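Fasciclin I (Drosophila melanogaster, PDB 1O70) serves as a neural cell adhesion molecule, represented here by its third and fourth FAS1 domains. Local coordinates at residues Phe27-Val38 / Arg70-Ile81; Lys228-Ile237 / Leu259-Ser267. All blocks are in the same frame, centred on the assembly; numbering follows the deposited sequence.

Contact 1: residues Phe27-Val38 / Arg70-Ile81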
# COMPACT_ATOMS: atom_id res chain seq x y z
N PHE A 27 5.16 -5.46 -22.21
CA PHE A 27 5.87 -4.68 -21.21
C PHE A 27 6.85 -3.76 -21.94
O PHE A 27 6.92 -2.57 -21.66
CB PHE A 27 6.63 -5.60 -20.23
CG PHE A 27 7.30 -4.86 -19.09
CD1 PHE A 27 6.57 -4.44 -17.99
CD2 PHE A 27 8.66 -4.59 -19.13
CE1 PHE A 27 7.19 -3.75 -16.92
CE2 PHE A 27 9.30 -3.91 -18.08
CZ PHE A 27 8.56 -3.49 -16.97
N TYR A 28 7.59 -4.32 -22.90
CA TYR A 28 8.56 -3.51 -23.64
C TYR A 28 7.88 -2.51 -24.56
O TYR A 28 8.39 -1.41 -24.78
CB TYR A 28 9.51 -4.42 -24.42
CG TYR A 28 10.41 -5.24 -23.53
CD1 TYR A 28 10.62 -6.60 -23.78
CD2 TYR A 28 11.05 -4.66 -22.42
CE1 TYR A 28 11.44 -7.37 -22.97
CE2 TYR A 28 11.88 -5.43 -21.60
CZ TYR A 28 12.07 -6.78 -21.89
OH TYR A 28 12.91 -7.56 -21.11
N GLU A 29 6.72 -2.87 -25.10
CA GLU A 29 6.01 -1.93 -25.94
C GLU A 29 5.63 -0.73 -25.09
O GLU A 29 5.81 0.41 -25.51
CB GLU A 29 4.76 -2.58 -26.54
CG GLU A 29 5.02 -3.21 -27.88
CD GLU A 29 3.81 -3.94 -28.40
OE1 GLU A 29 2.69 -3.41 -28.22
OE2 GLU A 29 3.99 -5.03 -28.99
N VAL A 30 5.12 -0.98 -23.89
CA VAL A 30 4.76 0.11 -23.00
C VAL A 30 5.99 0.98 -22.73
O VAL A 30 5.90 2.21 -22.69
CB VAL A 30 4.18 -0.39 -21.66
CG1 VAL A 30 4.00 0.78 -20.69
CG2 VAL A 30 2.83 -1.07 -21.90
N ILE A 31 7.15 0.35 -22.55
CA ILE A 31 8.36 1.13 -22.31
C ILE A 31 8.69 2.03 -23.50
O ILE A 31 9.14 3.17 -23.33
CB ILE A 31 9.58 0.23 -22.00
CG1 ILE A 31 9.35 -0.52 -20.68
CG2 ILE A 31 10.83 1.07 -21.87
CD1 ILE A 31 10.49 -1.45 -20.30
N MET A 32 8.44 1.53 -24.71
CA MET A 32 8.71 2.30 -25.93
C MET A 32 7.84 3.56 -25.99
O MET A 32 8.34 4.65 -26.24
CB MET A 32 8.49 1.42 -27.16
CG MET A 32 9.55 0.33 -27.32
SD MET A 32 9.17 -0.91 -28.58
CE MET A 32 9.81 -0.11 -30.03
N ASP A 33 6.54 3.39 -25.74
CA ASP A 33 5.60 4.51 -25.77
C ASP A 33 5.94 5.61 -24.76
O ASP A 33 5.58 6.77 -24.97
CB ASP A 33 4.17 4.04 -25.48
CG ASP A 33 3.68 2.98 -26.44
OD1 ASP A 33 3.78 3.19 -27.67
OD2 ASP A 33 3.17 1.94 -25.97
N ASN A 34 6.62 5.26 -23.67
CA ASN A 34 6.90 6.28 -22.66
C ASN A 34 8.34 6.64 -22.32
O ASN A 34 8.72 6.65 -21.15
CB ASN A 34 6.17 5.92 -21.36
CG ASN A 34 4.69 5.69 -21.59
OD1 ASN A 34 4.27 4.62 -22.06
ND2 ASN A 34 3.87 6.70 -21.28
N GLY A 35 9.12 6.97 -23.34
CA GLY A 35 10.49 7.37 -23.08
C GLY A 35 11.57 6.45 -23.58
O GLY A 35 12.19 6.69 -24.62
N GLY A 36 11.80 5.38 -22.83
CA GLY A 36 12.84 4.43 -23.18
C GLY A 36 13.88 4.50 -22.08
O GLY A 36 14.74 3.63 -21.95
N ALA A 37 13.79 5.56 -21.28
CA ALA A 37 14.71 5.80 -20.16
C ALA A 37 14.64 4.60 -19.22
O ALA A 37 15.62 4.24 -18.56
CB ALA A 37 14.31 7.07 -19.42
N VAL A 38 13.46 3.99 -19.17
CA VAL A 38 13.24 2.83 -18.33
C VAL A 38 14.21 1.72 -18.73
O VAL A 38 14.86 1.11 -17.89
CB VAL A 38 11.79 2.33 -18.48
CG1 VAL A 38 11.62 1.01 -17.75
CG2 VAL A 38 10.82 3.38 -17.97
N ARG A 70 2.93 10.11 -19.93
CA ARG A 70 4.26 9.52 -20.03
C ARG A 70 5.07 9.59 -18.74
O ARG A 70 5.87 8.69 -18.43
CB ARG A 70 5.06 10.17 -21.17
CG ARG A 70 4.43 10.01 -22.55
CD ARG A 70 5.34 10.56 -23.65
NE ARG A 70 6.65 9.91 -23.64
CZ ARG A 70 7.63 10.17 -24.50
NH1 ARG A 70 7.47 11.08 -25.45
NH2 ARG A 70 8.78 9.52 -24.40
N ASN A 71 4.88 10.65 -17.97
CA ASN A 71 5.63 10.81 -16.73
C ASN A 71 5.17 9.81 -15.66
O ASN A 71 5.98 9.32 -14.86
CB ASN A 71 5.47 12.24 -16.21
CG ASN A 71 6.37 12.52 -15.03
OD1 ASN A 71 6.23 11.92 -13.96
ND2 ASN A 71 7.32 13.44 -15.22
N LYS A 72 3.87 9.53 -15.65
CA LYS A 72 3.30 8.59 -14.70
C LYS A 72 3.57 7.15 -15.13
O LYS A 72 3.95 6.31 -14.31
CB LYS A 72 1.79 8.81 -14.58
CG LYS A 72 1.44 10.10 -13.85
CD LYS A 72 -0.06 10.28 -13.69
CE LYS A 72 -0.37 11.56 -12.91
NZ LYS A 72 -1.83 11.76 -12.72
N MET A 73 3.39 6.87 -16.41
CA MET A 73 3.64 5.54 -16.94
C MET A 73 5.03 5.06 -16.54
O MET A 73 5.22 3.89 -16.23
CB MET A 73 3.51 5.55 -18.45
CG MET A 73 2.10 5.33 -18.94
SD MET A 73 1.47 3.75 -18.32
CE MET A 73 0.19 4.34 -17.22
N ARG A 74 5.99 5.98 -16.56
CA ARG A 74 7.36 5.66 -16.20
C ARG A 74 7.42 5.27 -14.72
O ARG A 74 8.14 4.34 -14.35
CB ARG A 74 8.25 6.88 -16.46
CG ARG A 74 9.75 6.60 -16.45
CD ARG A 74 10.54 7.78 -17.05
NE ARG A 74 9.93 8.24 -18.29
CZ ARG A 74 9.30 9.40 -18.44
NH1 ARG A 74 9.19 10.23 -17.41
NH2 ARG A 74 8.75 9.73 -19.61
N GLN A 75 6.66 5.96 -13.89
CA GLN A 75 6.64 5.65 -12.46
C GLN A 75 5.99 4.30 -12.24
O GLN A 75 6.42 3.52 -11.39
CB GLN A 75 5.88 6.70 -11.69
CG GLN A 75 6.56 8.04 -11.65
CD GLN A 75 5.84 8.99 -10.72
OE1 GLN A 75 5.83 8.79 -9.49
NE2 GLN A 75 5.23 10.02 -11.28
N ILE A 76 4.95 4.03 -13.01
CA ILE A 76 4.25 2.77 -12.92
C ILE A 76 5.17 1.66 -13.39
O ILE A 76 5.34 0.65 -12.71
CB ILE A 76 2.97 2.80 -13.76
CG1 ILE A 76 1.99 3.78 -13.11
CG2 ILE A 76 2.40 1.40 -13.93
CD1 ILE A 76 0.65 3.89 -13.81
N LEU A 77 5.79 1.86 -14.54
CA LEU A 77 6.72 0.87 -15.07
C LEU A 77 7.85 0.61 -14.08
O LEU A 77 8.16 -0.55 -13.80
CB LEU A 77 7.32 1.35 -16.40
CG LEU A 77 6.44 1.30 -17.66
CD1 LEU A 77 7.07 2.15 -18.75
CD2 LEU A 77 6.27 -0.14 -18.14
N ASN A 78 8.44 1.67 -13.54
CA ASN A 78 9.54 1.52 -12.60
C ASN A 78 9.26 0.69 -11.35
O ASN A 78 10.18 0.04 -10.84
CB ASN A 78 10.06 2.88 -12.16
CG ASN A 78 10.67 3.66 -13.30
OD1 ASN A 78 11.29 3.09 -14.19
ND2 ASN A 78 10.49 4.97 -13.28
N MET A 79 8.03 0.70 -10.86
CA MET A 79 7.74 -0.08 -9.66
C MET A 79 7.57 -1.56 -9.96
O MET A 79 7.49 -2.38 -9.04
CB MET A 79 6.51 0.47 -8.92
CG MET A 79 5.21 0.40 -9.68
SD MET A 79 3.80 0.94 -8.68
CE MET A 79 4.05 2.73 -8.62
N HIS A 80 7.54 -1.92 -11.25
CA HIS A 80 7.42 -3.32 -11.65
C HIS A 80 8.83 -3.89 -11.82
O HIS A 80 8.99 -5.05 -12.17
CB HIS A 80 6.69 -3.48 -12.98
CG HIS A 80 5.20 -3.33 -12.88
ND1 HIS A 80 4.57 -2.11 -12.92
CD2 HIS A 80 4.22 -4.26 -12.80
CE1 HIS A 80 3.26 -2.29 -12.87
NE2 HIS A 80 3.02 -3.59 -12.80
N ILE A 81 9.85 -3.06 -11.58
CA ILE A 81 11.24 -3.47 -11.74
C ILE A 81 12.04 -3.54 -10.43
O ILE A 81 12.51 -2.53 -9.90
CB ILE A 81 11.99 -2.52 -12.71
CG1 ILE A 81 11.23 -2.38 -14.02
CG2 ILE A 81 13.38 -3.06 -12.99
CD1 ILE A 81 11.76 -1.27 -14.91

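Contact 2: residues Lys228-Ile237 / Leu259-Ser267. With SO4 (sulfate ion), chain F.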
# COMPACT_ATOMS: atom_id res chain seq x y z
N LYS A 228 -15.98 3.99 16.67
CA LYS A 228 -16.19 4.90 15.55
C LYS A 228 -15.43 6.19 15.77
O LYS A 228 -14.81 6.73 14.85
CB LYS A 228 -17.67 5.23 15.38
CG LYS A 228 -17.93 6.13 14.18
CD LYS A 228 -19.21 5.73 13.45
CE LYS A 228 -20.44 6.30 14.14
NZ LYS A 228 -20.54 7.77 13.97
N SER A 229 -15.50 6.68 17.00
CA SER A 229 -14.82 7.91 17.37
C SER A 229 -13.31 7.77 17.16
O SER A 229 -12.66 8.71 16.71
CB SER A 229 -15.14 8.23 18.83
OG SER A 229 -14.45 9.38 19.27
N ILE A 230 -12.78 6.59 17.49
CA ILE A 230 -11.34 6.31 17.34
C ILE A 230 -10.94 6.32 15.87
O ILE A 230 -9.96 6.94 15.49
CB ILE A 230 -10.96 4.93 17.94
CG1 ILE A 230 -11.31 4.87 19.43
CG2 ILE A 230 -9.46 4.69 17.76
CD1 ILE A 230 -10.47 5.80 20.31
N LEU A 231 -11.72 5.62 15.04
CA LEU A 231 -11.45 5.54 13.62
C LEU A 231 -11.62 6.88 12.91
O LEU A 231 -10.81 7.24 12.06
CB LEU A 231 -12.35 4.49 12.97
CG LEU A 231 -11.84 3.05 12.89
CD1 LEU A 231 -10.74 2.79 13.91
CD2 LEU A 231 -13.01 2.10 13.08
N GLU A 232 -12.66 7.63 13.25
CA GLU A 232 -12.88 8.92 12.60
C GLU A 232 -11.68 9.82 12.81
O GLU A 232 -11.45 10.76 12.05
CB GLU A 232 -14.13 9.60 13.15
CG GLU A 232 -15.37 8.75 12.97
CD GLU A 232 -16.62 9.44 13.47
OE1 GLU A 232 -16.51 10.20 14.46
OE2 GLU A 232 -17.71 9.18 12.91
N ARG A 233 -10.91 9.55 13.86
CA ARG A 233 -9.72 10.33 14.15
C ARG A 233 -8.64 9.99 13.12
O ARG A 233 -7.77 10.80 12.84
CB ARG A 233 -9.23 10.00 15.56
CG ARG A 233 -7.91 10.66 15.94
CD ARG A 233 -7.40 10.12 17.27
NE ARG A 233 -8.18 10.59 18.41
CZ ARG A 233 -8.00 10.15 19.65
NH1 ARG A 233 -7.07 9.25 19.90
NH2 ARG A 233 -8.75 10.61 20.65
N HIS A 234 -8.72 8.78 12.55
CA HIS A 234 -7.74 8.34 11.56
C HIS A 234 -8.12 8.68 10.13
O HIS A 234 -7.30 8.54 9.21
CB HIS A 234 -7.52 6.83 11.65
CG HIS A 234 -6.97 6.36 12.96
ND1 HIS A 234 -7.70 6.38 14.12
CD2 HIS A 234 -5.76 5.85 13.28
CE1 HIS A 234 -6.97 5.89 15.11
NE2 HIS A 234 -5.78 5.56 14.62
N LEU A 235 -9.36 9.14 9.94
CA LEU A 235 -9.88 9.43 8.61
C LEU A 235 -10.02 10.89 8.20
O LEU A 235 -10.87 11.61 8.72
CB LEU A 235 -11.24 8.74 8.43
CG LEU A 235 -11.84 8.83 7.03
CD1 LEU A 235 -10.97 8.04 6.05
CD2 LEU A 235 -13.27 8.27 7.05
N ALA A 236 -9.19 11.30 7.25
CA ALA A 236 -9.20 12.65 6.73
C ALA A 236 -10.07 12.71 5.48
O ALA A 236 -9.88 11.94 4.54
CB ALA A 236 -7.79 13.10 6.39
N ILE A 237 -11.03 13.63 5.47
CA ILE A 237 -11.95 13.76 4.34
C ILE A 237 -11.88 15.14 3.70
O ILE A 237 -12.19 16.14 4.34
CB ILE A 237 -13.40 13.51 4.80
CG1 ILE A 237 -13.47 12.17 5.56
CG2 ILE A 237 -14.34 13.54 3.60
CD1 ILE A 237 -14.82 11.88 6.22
N LEU A 259 -5.48 18.31 9.03
CA LEU A 259 -6.41 17.75 8.07
C LEU A 259 -7.79 17.63 8.66
O LEU A 259 -7.95 17.35 9.86
CB LEU A 259 -5.92 16.38 7.61
CG LEU A 259 -4.52 16.26 7.00
CD1 LEU A 259 -4.31 14.82 6.58
CD2 LEU A 259 -4.37 17.19 5.81
N PRO A 260 -8.83 17.86 7.84
CA PRO A 260 -10.22 17.76 8.30
C PRO A 260 -10.58 16.31 8.51
O PRO A 260 -10.28 15.47 7.67
CB PRO A 260 -11.02 18.35 7.13
CG PRO A 260 -10.02 19.20 6.39
CD PRO A 260 -8.76 18.39 6.47
N THR A 261 -11.20 15.98 9.65
CA THR A 261 -11.62 14.61 9.87
C THR A 261 -13.13 14.67 9.69
O THR A 261 -13.63 15.60 9.07
CB THR A 261 -11.33 14.12 11.29
OG1 THR A 261 -12.16 14.82 12.22
CG2 THR A 261 -9.87 14.33 11.63
N PHE A 262 -13.86 13.71 10.24
CA PHE A 262 -15.30 13.71 10.07
C PHE A 262 -16.01 14.84 10.82
O PHE A 262 -16.70 15.66 10.22
CB PHE A 262 -15.90 12.37 10.50
CG PHE A 262 -17.32 12.17 10.05
CD1 PHE A 262 -17.63 12.12 8.69
CD2 PHE A 262 -18.35 12.02 10.98
CE1 PHE A 262 -18.95 11.91 8.26
CE2 PHE A 262 -19.67 11.81 10.57
CZ PHE A 262 -19.97 11.75 9.20
N ARG A 263 -15.83 14.88 12.14
CA ARG A 263 -16.48 15.89 12.96
C ARG A 263 -15.50 16.88 13.58
O ARG A 263 -15.89 17.76 14.34
CB ARG A 263 -17.32 15.21 14.05
CG ARG A 263 -18.46 14.35 13.50
CD ARG A 263 -18.93 13.31 14.51
NE ARG A 263 -19.85 12.34 13.90
CZ ARG A 263 -20.20 11.18 14.46
NH1 ARG A 263 -19.71 10.83 15.65
NH2 ARG A 263 -21.05 10.37 13.84
N ASP A 264 -14.22 16.74 13.25
CA ASP A 264 -13.22 17.65 13.80
C ASP A 264 -12.05 17.82 12.84
O ASP A 264 -12.24 18.10 11.66
CB ASP A 264 -12.72 17.13 15.15
CG ASP A 264 -12.22 18.24 16.04
OD1 ASP A 264 -11.34 19.02 15.58
OD2 ASP A 264 -12.71 18.36 17.19
N SER A 265 -10.84 17.68 13.36
CA SER A 265 -9.63 17.81 12.55
C SER A 265 -8.51 16.95 13.14
O SER A 265 -8.62 16.45 14.25
CB SER A 265 -9.19 19.27 12.47
OG SER A 265 -8.80 19.79 13.73
N LEU A 266 -7.45 16.78 12.36
CA LEU A 266 -6.30 15.99 12.79
C LEU A 266 -5.06 16.86 12.67
O LEU A 266 -4.76 17.42 11.61
CB LEU A 266 -6.14 14.75 11.91
CG LEU A 266 -4.98 13.81 12.25
CD1 LEU A 266 -5.20 13.18 13.62
CD2 LEU A 266 -4.87 12.72 11.20
N SER A 267 -4.33 16.98 13.77
CA SER A 267 -3.11 17.77 13.76
C SER A 267 -1.95 16.82 14.01
O SER A 267 -1.82 16.24 15.09
CB SER A 267 -3.18 18.83 14.86
OG SER A 267 -2.28 19.90 14.60
S SO4 F . -9.98 13.66 19.01
O1 SO4 F . -10.20 13.44 17.55
O2 SO4 F . -10.22 15.08 19.34
O3 SO4 F . -10.92 12.81 19.78
O4 SO4 F . -8.58 13.30 19.35

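Contact 1: residues Phe27-Val38 / Arg70-Ile81
Leu77 projects from helix 70-79 into a hole lined by Phe27, Val30, Ile31 and Val38, a knobs-into-holes fit. Both of its methyls touch Val30 and Ile31. Leu77 CD2 packs on Val30 CG1 at 3.5 Å and alone reaches Phe27 CE1. Leu77 CD1 lies 4.0 Å from Ile31 CG1 and alone reaches Val38 CG2. The Phe27 ring swings alongside Leu77 because its CG stands anti to the backbone N (chi1 -175°), and the two side chains run past each other in opposite directions. Ile81 CG1 comes to the ring edge, 4.1 Å from Phe27 CZ. The far methyl of the same residue, Ile81 CD1, touches Val38 CG1 at 3.6 Å.

Next to this apolar layer, toward Asn34, lies Arg74. Its CG rests on Val38 CG2, and a bend at chi3 turns the guanidinium to Asn34. Arg74 NE and NH2 both donate weakly to Asn34 O, which lies at the guanidinium edge; the NH2 bond is 3.4 Å. Asn34 is where the chain leaves helix 21-33, before Gly36, at the N-cap position of helix 37-43.

Further out, Phe27 leans on Ile50 and Pro53 of strand 48-53. The axes of segments 27-33 and 70-79 have a signed crossing angle of -146°, in the third FAS1 domain. The apolar fit therefore carries the contact, and the two long, weak bonds to Asn34 O are probably a minor addition.

Contact 2: residues Lys228-Ile237 / Leu259-Ser267
The guanidinium of Arg263 carries the carboxylate of Glu232 over one face, with Glu232 OE2 3.5 Å above the plane of Arg263 and over its centre. The two planes are nearly perpendicular, 87° apart. Glu232 OE1 and Arg263 NH1, 3.5 Å apart, form a salt bridge of charges alone, since no N-H points at the oxygen. Lys228 NZ adds a weak bond of 3.3 Å to Glu232 OE2. Both cations thus gather on one carboxylate and probably help to keep it ionised. The ring of Phe262 receives Ile237 CD1 at its edge, 3.7 Å from Phe262 CD1, and Arg263 NE also lies at the edge. Glu232 OE2 approaches this ring obliquely.

The CB of Arg233 points away from segment 259-267. Its NH1 is held by Asp312 and by the carbonyl of Leu307. Arg233 NH2 gives an almost straight bond (172°), 3.2 Å long, to O3 of a sulfate ion, probably from the crystallisation liquor. Sulfate O4 lies 2.9 Å from Arg233 NE, and sulfate O1 lies at the guanidinium edge. With an alanine here, Asp312 would probably lose this charge partner, and the Leu307 carbonyl and the sulfate this donor.

Strands 235-238 and 257-260 are the two outermost strands of the seven-stranded sheet in the fourth FAS1 domain. Here they come together, consistent with the beta wedge of the FAS1 fold. Ile237 N donates to Pro260 O at 3.0 Å. Thr261 CA makes a CA-H...O contact of 3.3 Å with Leu235 O. Thr261 begins the turn between strands 257-260 and 265-273. Its OG1 sits between the backbone N and the carbonyl carbon (chi1 68°) and accepts from Asp264 N, an ST motif. Ala236 CB packs on Leu259 CD1, and Leu266 CD1 meets the carbonyl oxygen of Arg233.

From the N terminus, the chain first enters the third FAS1 domain. Contact 1 closes a loop of 31 residues there, which includes strand 48-53 and helices 55-60 and 64-67. It ties helices 21-33 and 37-43 to helix 70-79 and the start of strand 81-82. The chain then completes that domain's sheet and passes into the fourth FAS1 domain. Contact 2 closes a loop of 21 residues around helix 244-253. It joins the end of helix 224-232 and strand 235-238 to the hairpin of strands 257-260 and 265-273. The loops follow in series, neither nesting nor crossing. The centres of contact 1 and contact 2 lie about 37 Å apart, on opposite sides of the chain's centre.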